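Local coordinates for protein hyaluronidase (Streptomyces koganeiensis, PDB 4UFQ) that probably cleaves hyaluronan as a hyaluronidase, working as an elongated trimer of three copies of the same chain, at residues V14-E17 against R18-A21. Residues are numbered along the deposited sequence; the frame is centred on the assembly and turned at random. Where two conformers were deposited one is given.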
loop_
_atom_site.group_PDB
_atom_site.type_symbol
_atom_site.label_atom_id
_atom_site.label_comp_id
_atom_site.label_asym_id
_atom_site.label_seq_id
_atom_site.Cartn_x
_atom_site.Cartn_y
_atom_site.Cartn_z
ATOM N N VAL B 14 23.355 -32.706 -7.701
ATOM C CA VAL B 14 24.533 -32.064 -8.249
ATOM C C VAL B 14 24.920 -30.878 -7.374
ATOM O O VAL B 14 24.063 -30.081 -6.962
ATOM C CB VAL B 14 24.283 -31.568 -9.689
ATOM C CG1 VAL B 14 25.468 -30.752 -10.200
ATOM C CG2 VAL B 14 24.019 -32.750 -10.627
ATOM N N ALA B 15 26.213 -30.771 -7.097
ATOM C CA ALA B 15 26.790 -29.631 -6.406
ATOM C C ALA B 15 27.859 -29.030 -7.292
ATOM O O ALA B 15 28.587 -29.756 -7.965
ATOM C CB ALA B 15 27.384 -30.052 -5.084
ATOM N N ALA B 16 27.955 -27.707 -7.293
ATOM C CA ALA B 16 28.932 -27.012 -8.125
ATOM C C ALA B 16 29.289 -25.662 -7.514
ATOM O O ALA B 16 28.670 -25.228 -6.547
ATOM C CB ALA B 16 28.397 -26.840 -9.554
ATOM N N GLU B 17 30.296 -25.005 -8.076
ATOM C CA GLU B 17 30.727 -23.698 -7.583
ATOM C C GLU B 17 29.788 -22.608 -8.090
ATOM O O GLU B 17 29.729 -21.514 -7.528
ATOM C CB GLU B 17 32.170 -23.397 -8.020
ATOM C CG GLU B 17 32.773 -22.149 -7.372
ATOM C CD GLU B 17 34.211 -21.882 -7.797
ATOM O OE1 GLU B 17 34.665 -22.475 -8.798
ATOM O OE2 GLU B 17 34.888 -21.067 -7.130
ATOM N N ARG B 18 29.051 -22.920 -9.150
ATOM C CA ARG B 18 28.191 -21.947 -9.813
ATOM C C ARG B 18 27.429 -22.634 -10.939
ATOM O O ARG B 18 27.950 -23.556 -11.571
ATOM C CB ARG B 18 29.052 -20.814 -10.381
ATOM C CG ARG B 18 28.370 -19.916 -11.405
ATOM C CD ARG B 18 29.308 -18.785 -11.811
ATOM N NE ARG B 18 28.915 -18.135 -13.057
ATOM C CZ ARG B 18 28.134 -17.061 -13.141
ATOM N NH1 ARG B 18 27.636 -16.495 -12.045
ATOM N NH2 ARG B 18 27.845 -16.549 -14.331
ATOM N N PHE B 19 26.207 -22.180 -11.185
ATOM C CA PHE B 19 25.400 -22.639 -12.312
ATOM C C PHE B 19 25.049 -21.468 -13.213
ATOM O O PHE B 19 24.553 -20.442 -12.740
ATOM C CB PHE B 19 24.108 -23.301 -11.832
ATOM C CG PHE B 19 24.328 -24.429 -10.879
ATOM C CD1 PHE B 19 24.686 -25.685 -11.348
ATOM C CD2 PHE B 19 24.200 -24.242 -9.515
ATOM C CE1 PHE B 19 24.890 -26.735 -10.473
ATOM C CE2 PHE B 19 24.403 -25.287 -8.635
ATOM C CZ PHE B 19 24.756 -26.539 -9.119
ATOM N N SER B 20 25.277 -21.615 -14.510
ATOM C CA SER B 20 24.943 -20.554 -15.446
ATOM C C SER B 20 24.328 -21.104 -16.719
ATOM O O SER B 20 24.670 -22.196 -17.174
ATOM C CB SER B 20 26.170 -19.700 -15.766
ATOM O OG SER B 20 27.125 -20.442 -16.505
ATOM N N ALA B 21 23.400 -20.341 -17.276
ATOM C CA ALA B 21 22.758 -20.686 -18.529
ATOM C C ALA B 21 22.463 -19.408 -19.302
ATOM O O ALA B 21 21.933 -18.448 -18.746
ATOM C CB ALA B 21 21.481 -21.481 -18.286
#
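Phe19 reaches back across the bend at Glu17 to meet Ala16 and Val14, and only the far part of its ring does the touching. Phe19 CB lies 6.0 Å from Ala16 CB, too far for contact. At Phe19 CG the distance to Ala16 CB is 4.9 Å, and at Phe19 CD1 it is 4.3 Å. Phe19 CE1 comes nearest, 3.6 Å from Ala16 CB, and the methyl carbon of Val14, CG1, approaches the same atom at 4.1 Å, near the ring plane and at its edge. The tip, Phe19 CZ, is 3.7 Å from Ala16 CB and 3.9 Å from the backbone N of Ala16.

Two torsions, together with the bend at Glu17, set up this contact. Phe19 CG stands anti to its carbonyl carbon (chi1 -56°), which swings the ring back toward the preceding residues, while Val14 CG1 is placed beside its own carbonyl (chi1 173°). No hydrogen bond joins the two segments, and the contact is apolar. The bend itself is seen at Glu17, whose psi of -20° interrupts the extended backbone; its side chain heads away overall.

Arg18 runs extended away from the bend, and its NH1 bonds Glu26 O of the third subunit. Parallel ladders to strands of both other subunits continue the sheet across the interfaces, an intertwined trimer consistent with the triple-stranded beta-helix of phage HylP hyaluronidases.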